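Local coordinates for Phi class glutathione transferase GSTF1 (Populus tremula x Populus tremuloides, PDB 4RI6), which probably catalyses the conjugation of glutathione to electrophilic substrates such as organic halides, releasing the halide, as a dimeric Phi class detoxification enzyme of the cytoplasm, at residues A[6-11]-A[31-36]; A[146-151]-A[187-192]; A[155-160]-A[193-198]. All coordinates share one frame; numbering follows the deposited sequence.

Interaction 1 of 3, residues A[6-11]-A[31-36]; sequences TIYGPP and HLIPID. Unlike the reference sequence in segment 31-36: Ile33 (reference Val).
Ile33 sets its CG1 branch anti to its own carbonyl carbon (chi1 -71°) and runs on extended to CD1 (chi2 171°), while Tyr8 also holds CG anti to its carbonyl carbon. The parallel pairing puts both on one face of the sheet, and these torsions lay them side by side, pointing the same way. Ile33 CD1 sits over one face of the phenol ring, 4.1 Å from the Tyr8 ring centroid, a CH-pi contact, and CG2 meets the ring at CD2 and CE2. Thr6, two residues before Tyr8 on the same strand, also presses on the CD1 methyl: its CG2 lies 3.4 Å from Ile33 CD1, tight for two carbons. On the opposite face Leu32, with CG anti to its backbone N, reaches obliquely across so that its CD1 comes 3.7 Å from Ile7 CG2, and its CD2 touches the ring of Pro11.

Between these two layers the backbones pair as parallel strands. Ile33 N donates to Ile7 O at 2.7 Å, the shortest of three such bonds; Ile7 N to His31 O and Gly9 N to Ile33 O complete the ladder, all three nearly along the C=O axes. Gly9 has phi 133°, where a side chain would jam against the preceding carbonyl; here the chain turns away into Pro10 and Pro11. Pro10 CD rests 3.3 Å from Ile35 O, and Ile35 CG1 packs on the Gly9 backbone.

This is the opening beta-alpha-beta unit of the thioredoxin-like domain, close to the glutathione-binding residues Gln42 and Val56. Ile7, Pro10 and Pro11 pack against helix 14-25, which makes the crossover, strand 58-60 pairs antiparallel with the other side of strand 5-8, and strand 30-33 forms the sheet's edge within the chain.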
loop_
_atom_site.group_PDB
_atom_site.type_symbol
_atom_site.label_atom_id
_atom_site.label_comp_id
_atom_site.label_asym_id
_atom_site.label_seq_id
_atom_site.Cartn_x
_atom_site.Cartn_y
_atom_site.Cartn_z
ATOM N N THR A 6 12.084 6.716 18.204
ATOM C CA THR A 6 11.380 5.761 19.043
ATOM C C THR A 6 10.467 4.888 18.184
ATOM O O THR A 6 9.662 5.405 17.419
ATOM C CB THR A 6 10.545 6.496 20.093
ATOM O OG1 THR A 6 11.401 7.326 20.898
ATOM C CG2 THR A 6 9.790 5.523 20.979
ATOM N N ILE A 7 10.591 3.573 18.326
ATOM C CA ILE A 7 9.754 2.616 17.607
ATOM C C ILE A 7 8.986 1.781 18.618
ATOM O O ILE A 7 9.564 1.337 19.604
ATOM C CB ILE A 7 10.595 1.677 16.710
ATOM C CG1 ILE A 7 11.538 2.489 15.821
ATOM C CG2 ILE A 7 9.698 0.749 15.907
ATOM C CD1 ILE A 7 10.862 3.373 14.839
ATOM N N TYR A 8 7.703 1.550 18.353
ATOM C CA TYR A 8 6.840 0.751 19.220
ATOM C C TYR A 8 6.521 -0.593 18.591
ATOM O O TYR A 8 6.026 -0.650 17.450
ATOM C CB TYR A 8 5.510 1.468 19.495
ATOM C CG TYR A 8 5.621 2.707 20.332
ATOM C CD1 TYR A 8 6.075 3.895 19.798
ATOM C CD2 TYR A 8 5.264 2.683 21.669
ATOM C CE1 TYR A 8 6.167 5.038 20.579
ATOM C CE2 TYR A 8 5.344 3.811 22.452
ATOM C CZ TYR A 8 5.806 4.983 21.907
ATOM O OH TYR A 8 5.888 6.109 22.694
ATOM N N GLY A 9 6.761 -1.664 19.337
ATOM C CA GLY A 9 6.324 -2.989 18.929
ATOM C C GLY A 9 7.401 -4.056 19.058
ATOM O O GLY A 9 8.572 -3.738 19.230
ATOM N N PRO A 10 7.010 -5.336 18.943
ATOM C CA PRO A 10 7.955 -6.457 19.073
ATOM C C PRO A 10 8.641 -6.821 17.762
ATOM O O PRO A 10 8.022 -6.769 16.715
ATOM C CB PRO A 10 7.063 -7.600 19.525
ATOM C CG PRO A 10 5.760 -7.324 18.828
ATOM C CD PRO A 10 5.632 -5.810 18.737
ATOM N N PRO A 11 9.906 -7.229 17.821
ATOM C CA PRO A 11 10.537 -7.606 16.555
ATOM C C PRO A 11 9.931 -8.849 15.873
ATOM O O PRO A 11 10.130 -9.005 14.673
ATOM C CB PRO A 11 11.994 -7.834 16.944
ATOM C CG PRO A 11 12.074 -7.753 18.383
ATOM C CD PRO A 11 10.868 -7.136 18.929
ATOM N N HIS A 31 15.387 3.585 19.563
ATOM C CA HIS A 31 15.008 2.960 20.814
ATOM C C HIS A 31 13.708 2.218 20.578
ATOM O O HIS A 31 12.749 2.791 20.082
ATOM C CB HIS A 31 14.858 4.009 21.922
ATOM C CG HIS A 31 14.308 3.468 23.205
ATOM N ND1 HIS A 31 14.958 2.502 23.944
ATOM C CD2 HIS A 31 13.184 3.777 23.895
ATOM C CE1 HIS A 31 14.250 2.226 25.025
ATOM N NE2 HIS A 31 13.171 2.988 25.022
ATOM N N LEU A 32 13.685 0.942 20.923
ATOM C CA LEU A 32 12.540 0.083 20.661
ATOM C C LEU A 32 11.754 -0.180 21.930
ATOM O O LEU A 32 12.291 -0.744 22.911
ATOM C CB LEU A 32 13.001 -1.244 20.048
ATOM C CG LEU A 32 11.918 -2.216 19.562
ATOM C CD1 LEU A 32 11.089 -1.667 18.395
ATOM C CD2 LEU A 32 12.564 -3.549 19.197
ATOM N N ILE A 33 10.489 0.239 21.902
ATOM C CA ILE A 33 9.579 0.086 23.030
ATOM C C ILE A 33 8.704 -1.140 22.842
ATOM O O ILE A 33 7.930 -1.224 21.883
ATOM C CB ILE A 33 8.693 1.348 23.218
ATOM C CG1 ILE A 33 9.540 2.510 23.736
ATOM C CG2 ILE A 33 7.561 1.091 24.220
ATOM C CD1 ILE A 33 8.805 3.836 23.754
ATOM N N PRO A 34 8.793 -2.101 23.779
ATOM C CA PRO A 34 8.059 -3.357 23.601
ATOM C C PRO A 34 6.548 -3.202 23.718
ATOM O O PRO A 34 6.052 -2.425 24.538
ATOM C CB PRO A 34 8.600 -4.236 24.734
ATOM C CG PRO A 34 8.929 -3.257 25.803
ATOM C CD PRO A 34 9.463 -2.045 25.092
ATOM N N ILE A 35 5.841 -3.931 22.857
ATOM C CA ILE A 35 4.387 -4.091 22.928
ATOM C C ILE A 35 4.042 -5.580 22.775
ATOM O O ILE A 35 4.306 -6.152 21.709
ATOM C CB ILE A 35 3.664 -3.293 21.800
ATOM C CG1 ILE A 35 4.051 -1.806 21.804
ATOM C CG2 ILE A 35 2.173 -3.479 21.902
ATOM C CD1 ILE A 35 3.453 -0.988 22.934
ATOM N N ASP A 36 3.450 -6.208 23.795
ATOM C CA ASP A 36 3.160 -7.651 23.746
ATOM C C ASP A 36 1.790 -7.903 23.110
ATOM O O ASP A 36 0.762 -7.652 23.717
ATOM C CB ASP A 36 3.239 -8.280 25.158
ATOM C CG ASP A 36 3.145 -9.808 25.144
ATOM O OD1 ASP A 36 2.448 -10.386 24.282
ATOM O OD2 ASP A 36 3.772 -10.438 26.029
#

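Interaction 2 of 3, residues A[146-151]-A[187-192]; sequences IYEQKL and TSRKNV
The carboxylate of Glu148 takes hold of the first turn of helix 190-200 with both oxygens. OE1 accepts from Val192 N at 2.8 Å and OE2 from Asn191 N at 2.8 Å, each through its syn lone pair, so neighbouring backbone N-H groups are gripped by one flat group. Asn191 answers in the other direction: its ND2 donates almost straight (176°) to Glu148 O at 2.9 Å, with the acceptor in the amide plane. The carboxylate and this amide lie stacked, their planes 9° apart.

Glu148 gets there with CG anti to its backbone N and a bend at chi2 (66°) that swings the acid toward the helix start. Arg189 occupies the N-cap position, and its CB lies 3.3 Å from Glu148 OE1. Within the helical C-terminal domain of the glutathione transferase fold, helix 130-150 thus sends an acid to the start of helix 190-200, whose dipole would probably favour its charge. Two waters extend the grip: one bridges Glu148 OE2 to Lys190 NZ, the other joins OE2 to Lys190 N.

Val192 CG2 packs 4.0 Å from Tyr147 CB and also meets Leu151 CD1, which crosses it obliquely. Farther out, the Arg189 guanidinium turns back along helix 130-150 to a salt bridge with Asp145 and a hydrogen bond to Leu185 O, and Tyr147 OH bonds to His169. Phe53 of the second subunit packs against Ile146 and Tyr147.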
loop_
_atom_site.group_PDB
_atom_site.type_symbol
_atom_site.label_atom_id
_atom_site.label_comp_id
_atom_site.label_asym_id
_atom_site.label_seq_id
_atom_site.Cartn_x
_atom_site.Cartn_y
_atom_site.Cartn_z
ATOM N N ILE A 146 5.391 -14.310 -11.683
ATOM C CA ILE A 146 5.681 -13.029 -12.300
ATOM C C ILE A 146 7.034 -12.506 -11.833
ATOM O O ILE A 146 7.835 -12.019 -12.640
ATOM C CB ILE A 146 4.574 -12.015 -12.005
ATOM C CG1 ILE A 146 3.281 -12.513 -12.634
ATOM C CG2 ILE A 146 4.962 -10.637 -12.525
ATOM C CD1 ILE A 146 2.072 -11.802 -12.199
ATOM N N TYR A 147 7.324 -12.659 -10.544
ATOM C CA TYR A 147 8.629 -12.276 -10.028
ATOM C C TYR A 147 9.727 -13.102 -10.671
ATOM O O TYR A 147 10.800 -12.596 -10.925
ATOM C CB TYR A 147 8.711 -12.446 -8.513
ATOM C CG TYR A 147 7.959 -11.448 -7.659
ATOM C CD1 TYR A 147 6.992 -10.601 -8.189
ATOM C CD2 TYR A 147 8.246 -11.347 -6.303
ATOM C CE1 TYR A 147 6.321 -9.702 -7.366
ATOM C CE2 TYR A 147 7.593 -10.461 -5.500
ATOM C CZ TYR A 147 6.635 -9.641 -6.036
ATOM O OH TYR A 147 5.998 -8.761 -5.199
ATOM N N GLU A 148 9.463 -14.383 -10.903
ATOM C CA GLU A 148 10.464 -15.257 -11.514
ATOM C C GLU A 148 10.898 -14.702 -12.872
ATOM O O GLU A 148 12.068 -14.712 -13.210
ATOM C CB GLU A 148 9.921 -16.674 -11.658
ATOM C CG GLU A 148 10.900 -17.660 -12.321
ATOM C CD GLU A 148 12.143 -17.924 -11.485
ATOM O OE1 GLU A 148 12.144 -17.536 -10.296
ATOM O OE2 GLU A 148 13.110 -18.524 -12.021
ATOM N N GLN A 149 9.933 -14.198 -13.639
ATOM C CA GLN A 149 10.229 -13.624 -14.942
ATOM C C GLN A 149 11.010 -12.304 -14.790
ATOM O O GLN A 149 12.043 -12.101 -15.428
ATOM C CB GLN A 149 8.917 -13.441 -15.742
ATOM C CG GLN A 149 8.238 -14.796 -16.099
ATOM C CD GLN A 149 6.758 -14.717 -16.543
ATOM O OE1 GLN A 149 5.918 -14.084 -15.897
ATOM N NE2 GLN A 149 6.439 -15.413 -17.637
ATOM N N LYS A 150 10.537 -11.433 -13.910
ATOM C CA LYS A 150 11.181 -10.155 -13.641
ATOM C C LYS A 150 12.623 -10.326 -13.185
ATOM O O LYS A 150 13.534 -9.611 -13.635
ATOM C CB LYS A 150 10.381 -9.399 -12.574
ATOM C CG LYS A 150 10.918 -8.006 -12.216
ATOM C CD LYS A 150 10.713 -7.031 -13.383
ATOM C CE LYS A 150 11.227 -5.600 -13.109
ATOM N NZ LYS A 150 12.696 -5.519 -13.049
ATOM N N LEU A 151 12.827 -11.278 -12.282
ATOM C CA LEU A 151 14.142 -11.482 -11.673
ATOM C C LEU A 151 15.100 -12.259 -12.606
ATOM O O LEU A 151 16.272 -12.430 -12.302
ATOM C CB LEU A 151 13.984 -12.168 -10.315
ATOM C CG LEU A 151 13.308 -11.251 -9.284
ATOM C CD1 LEU A 151 12.817 -12.043 -8.118
ATOM C CD2 LEU A 151 14.237 -10.147 -8.827
ATOM N N THR A 187 11.830 -21.327 -3.011
ATOM C CA THR A 187 13.055 -22.066 -3.311
ATOM C C THR A 187 12.950 -22.890 -4.593
ATOM O O THR A 187 13.974 -23.221 -5.163
ATOM C CB THR A 187 13.470 -23.001 -2.149
ATOM O OG1 THR A 187 12.470 -24.007 -1.948
ATOM C CG2 THR A 187 13.665 -22.199 -0.865
ATOM N N SER A 188 11.726 -23.193 -5.060
ATOM C CA SER A 188 11.527 -23.986 -6.289
ATOM C C SER A 188 11.584 -23.148 -7.568
ATOM O O SER A 188 11.573 -23.690 -8.679
ATOM C CB SER A 188 10.194 -24.728 -6.258
ATOM O OG SER A 188 9.102 -23.842 -6.458
ATOM N N ARG A 189 11.674 -21.839 -7.401
ATOM C CA ARG A 189 11.740 -20.889 -8.510
ATOM C C ARG A 189 13.161 -20.324 -8.537
ATOM O O ARG A 189 13.575 -19.639 -7.618
ATOM C CB ARG A 189 10.695 -19.784 -8.310
ATOM C CG ARG A 189 9.276 -20.258 -8.557
ATOM C CD ARG A 189 8.214 -19.215 -8.151
ATOM N NE ARG A 189 6.912 -19.688 -8.591
ATOM C CZ ARG A 189 6.181 -20.599 -7.960
ATOM N NH1 ARG A 189 6.543 -21.065 -6.773
ATOM N NH2 ARG A 189 5.090 -21.057 -8.530
ATOM N N LYS A 190 13.925 -20.631 -9.576
ATOM C CA LYS A 190 15.360 -20.390 -9.508
ATOM C C LYS A 190 15.737 -18.915 -9.371
ATOM O O LYS A 190 16.585 -18.584 -8.552
ATOM C CB LYS A 190 16.082 -21.023 -10.718
ATOM C CG LYS A 190 15.979 -20.303 -12.051
ATOM C CD LYS A 190 16.965 -20.895 -13.058
ATOM C CE LYS A 190 16.914 -20.152 -14.385
ATOM N NZ LYS A 190 15.668 -20.469 -15.126
ATOM N N ASN A 191 15.124 -18.018 -10.129
ATOM C CA ASN A 191 15.478 -16.604 -9.989
ATOM C C ASN A 191 14.980 -16.023 -8.661
ATOM O O ASN A 191 15.673 -15.238 -8.036
ATOM C CB ASN A 191 14.933 -15.778 -11.153
ATOM C CG ASN A 191 15.472 -16.216 -12.491
ATOM O OD1 ASN A 191 16.594 -16.724 -12.599
ATOM N ND2 ASN A 191 14.669 -16.023 -13.520
ATOM N N VAL A 192 13.770 -16.397 -8.255
ATOM C CA VAL A 192 13.226 -15.973 -6.963
ATOM C C VAL A 192 14.115 -16.486 -5.843
ATOM O O VAL A 192 14.387 -15.777 -4.887
ATOM C CB VAL A 192 11.767 -16.469 -6.790
ATOM C CG1 VAL A 192 11.263 -16.281 -5.359
ATOM C CG2 VAL A 192 10.887 -15.709 -7.744
HETATM O O HOH W 1 13.337 -19.268 -14.467
HETATM O O HOH W 2 12.474 -21.632 -11.946
#

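Interaction 3 of 3, residues A[155-160]-A[193-198]; sequences RFLAGD and NRWWTE
Arg155 and Glu198 cross at about a right angle, yet their flat ends are nearly coplanar, 23° apart, and meet edge to edge. The arginine presents its side: NE donates to Glu198 OE1 at 3.0 Å and NH2 to Glu198 OE2 at 2.8 Å, both nearly straight and using syn lone pairs. This bidentate salt bridge depends on an Arg155 chain extended from CG to NE and a Glu198 bent at chi2. Its two bonds fix the guanidinium's rotation, and Phe156 CE2 lies 3.4 Å above one face of that group, offset toward its rim.

Arg194, bent at chi3 (73°), turns its guanidinium edge to the same loop: Arg194 NH2 donates to Arg155 O at 2.9 Å from above the carbonyl plane, not along a lone pair, and also bonds to Leu151 O. A water ties the cluster together, donating to Arg155 O and to Glu198 OE1 and accepting from Arg194 NE.

Buried Trp195 holds CG anti to the backbone N and extends its indole to the loop. Leu157 crosses it obliquely, CD1 3.8 Å from Trp195 CZ2, and Phe156 meets CD1 of the indole. Trp195 NE1 bonds to Asp166 OD1, which also receives Leu157 N.

The contact fastens the loop after helix 130-150 onto helix 190-200 in the all-helical C-terminal domain, with helix 164-179 behind Phe156 and Leu157 and helix 93-122 against Ala158.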
loop_
_atom_site.group_PDB
_atom_site.type_symbol
_atom_site.label_atom_id
_atom_site.label_comp_id
_atom_site.label_asym_id
_atom_site.label_seq_id
_atom_site.Cartn_x
_atom_site.Cartn_y
_atom_site.Cartn_z
ATOM N N ARG A 155 18.491 -8.051 -11.317
ATOM C CA ARG A 155 19.017 -8.756 -10.167
ATOM C C ARG A 155 18.086 -8.657 -8.961
ATOM O O ARG A 155 17.913 -9.620 -8.206
ATOM C CB ARG A 155 20.404 -8.196 -9.816
ATOM C CG ARG A 155 21.107 -8.896 -8.695
ATOM C CD ARG A 155 22.490 -8.307 -8.546
ATOM N NE ARG A 155 23.089 -8.671 -7.273
ATOM C CZ ARG A 155 23.950 -7.923 -6.591
ATOM N NH1 ARG A 155 24.360 -6.757 -7.056
ATOM N NH2 ARG A 155 24.411 -8.362 -5.431
ATOM N N PHE A 156 17.517 -7.470 -8.783
ATOM C CA PHE A 156 16.561 -7.193 -7.727
ATOM C C PHE A 156 15.250 -6.780 -8.380
ATOM O O PHE A 156 15.174 -6.681 -9.608
ATOM C CB PHE A 156 17.105 -6.105 -6.801
ATOM C CG PHE A 156 18.388 -6.495 -6.112
ATOM C CD1 PHE A 156 18.366 -7.267 -4.951
ATOM C CD2 PHE A 156 19.612 -6.081 -6.610
ATOM C CE1 PHE A 156 19.542 -7.655 -4.327
ATOM C CE2 PHE A 156 20.800 -6.453 -5.965
ATOM C CZ PHE A 156 20.750 -7.237 -4.821
ATOM N N LEU A 157 14.203 -6.562 -7.590
ATOM C CA LEU A 157 12.900 -6.348 -8.220
ATOM C C LEU A 157 12.890 -5.132 -9.123
ATOM O O LEU A 157 12.316 -5.176 -10.207
ATOM C CB LEU A 157 11.806 -6.196 -7.173
ATOM C CG LEU A 157 11.375 -7.482 -6.490
ATOM C CD1 LEU A 157 10.406 -7.179 -5.381
ATOM C CD2 LEU A 157 10.730 -8.464 -7.465
ATOM N N ALA A 158 13.510 -4.047 -8.674
ATOM C CA ALA A 158 13.409 -2.788 -9.385
ATOM C C ALA A 158 14.620 -2.467 -10.263
ATOM O O ALA A 158 14.651 -1.439 -10.937
ATOM C CB ALA A 158 13.170 -1.663 -8.375
ATOM N N GLY A 159 15.597 -3.360 -10.306
ATOM C CA GLY A 159 16.818 -3.062 -11.024
ATOM C C GLY A 159 18.055 -3.695 -10.436
ATOM O O GLY A 159 17.989 -4.801 -9.902
ATOM N N ASP A 160 19.175 -2.980 -10.518
ATOM C CA ASP A 160 20.482 -3.605 -10.275
ATOM C C ASP A 160 20.968 -3.407 -8.842
ATOM O O ASP A 160 22.080 -3.782 -8.490
ATOM C CB ASP A 160 21.535 -3.080 -11.275
ATOM C CG ASP A 160 21.732 -1.586 -11.213
ATOM O OD1 ASP A 160 21.181 -0.944 -10.307
ATOM O OD2 ASP A 160 22.454 -1.045 -12.078
ATOM N N ASN A 193 14.587 -17.715 -5.974
ATOM C CA ASN A 193 15.442 -18.273 -4.948
ATOM C C ASN A 193 16.774 -17.531 -4.851
ATOM O O ASN A 193 17.274 -17.285 -3.768
ATOM C CB ASN A 193 15.674 -19.768 -5.201
ATOM C CG ASN A 193 16.540 -20.389 -4.144
ATOM O OD1 ASN A 193 16.116 -20.597 -3.010
ATOM N ND2 ASN A 193 17.767 -20.687 -4.516
ATOM N N ARG A 194 17.329 -17.143 -5.990
ATOM C CA ARG A 194 18.570 -16.365 -6.016
ATOM C C ARG A 194 18.380 -15.038 -5.288
ATOM O O ARG A 194 19.166 -14.652 -4.401
ATOM C CB ARG A 194 19.003 -16.103 -7.453
ATOM C CG ARG A 194 20.266 -15.285 -7.573
ATOM C CD ARG A 194 20.318 -14.556 -8.876
ATOM N NE ARG A 194 19.379 -13.428 -8.895
ATOM C CZ ARG A 194 18.521 -13.172 -9.867
ATOM N NH1 ARG A 194 18.396 -13.994 -10.908
ATOM N NH2 ARG A 194 17.753 -12.100 -9.781
ATOM N N TRP A 195 17.332 -14.340 -5.697
ATOM C CA TRP A 195 16.955 -13.077 -5.100
ATOM C C TRP A 195 16.741 -13.233 -3.597
ATOM O O TRP A 195 17.289 -12.461 -2.818
ATOM C CB TRP A 195 15.692 -12.584 -5.786
ATOM C CG TRP A 195 14.929 -11.472 -5.143
ATOM C CD1 TRP A 195 15.247 -10.148 -5.140
ATOM C CD2 TRP A 195 13.656 -11.581 -4.497
ATOM N NE1 TRP A 195 14.256 -9.427 -4.513
ATOM C CE2 TRP A 195 13.269 -10.281 -4.108
ATOM C CE3 TRP A 195 12.813 -12.651 -4.201
ATOM C CZ2 TRP A 195 12.056 -10.017 -3.447
ATOM C CZ3 TRP A 195 11.611 -12.391 -3.532
ATOM C CH2 TRP A 195 11.246 -11.079 -3.174
ATOM N N TRP A 196 15.951 -14.233 -3.204
ATOM C CA TRP A 196 15.679 -14.477 -1.794
ATOM C C TRP A 196 16.986 -14.678 -1.010
ATOM O O TRP A 196 17.167 -14.148 0.104
ATOM C CB TRP A 196 14.763 -15.689 -1.585
ATOM C CG TRP A 196 14.536 -15.831 -0.124
ATOM C CD1 TRP A 196 15.031 -16.791 0.688
ATOM C CD2 TRP A 196 13.842 -14.909 0.721
ATOM N NE1 TRP A 196 14.682 -16.545 1.981
ATOM C CE2 TRP A 196 13.956 -15.387 2.036
ATOM C CE3 TRP A 196 13.141 -13.724 0.495
ATOM C CZ2 TRP A 196 13.392 -14.730 3.116
ATOM C CZ3 TRP A 196 12.580 -13.082 1.564
ATOM C CH2 TRP A 196 12.704 -13.586 2.857
ATOM N N THR A 197 17.895 -15.446 -1.598
ATOM C CA THR A 197 19.175 -15.708 -0.969
ATOM C C THR A 197 19.938 -14.406 -0.795
ATOM O O THR A 197 20.479 -14.146 0.271
ATOM C CB THR A 197 19.987 -16.708 -1.797
ATOM O OG1 THR A 197 19.267 -17.941 -1.897
ATOM C CG2 THR A 197 21.301 -16.993 -1.153
ATOM N N GLU A 198 19.968 -13.564 -1.822
ATOM C CA GLU A 198 20.720 -12.318 -1.704
ATOM C C GLU A 198 20.130 -11.390 -0.669
ATOM O O GLU A 198 20.852 -10.812 0.125
ATOM C CB GLU A 198 20.802 -11.574 -3.039
ATOM C CG GLU A 198 21.570 -12.309 -4.126
ATOM C CD GLU A 198 22.347 -11.352 -4.994
ATOM O OE1 GLU A 198 22.062 -11.254 -6.213
ATOM O OE2 GLU A 198 23.272 -10.697 -4.451
HETATM O O HOH W 3 19.440 -11.563 -6.815
#

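In the fold
Interaction 1 stands apart, in the N-terminal thioredoxin-like domain, with its centre about 34 and 29 Å from the centres of interactions 2 and 3 and on the opposite side of the chain's centre. It relies on a backbone ladder between strands, with apolar side chains on both faces, near the glutathione site. Interactions 2 and 3 belong to the helical C-terminal domain and both use helix 190-200: interaction 2 grips its start, interaction 3 its middle. They touch directly, Leu151 O lying 2.9 Å from Arg194 NH2. All three are partly buried, but the helical pair combines buried apolar residues with carboxylates and bridging waters toward the surface, away from the annotated sites.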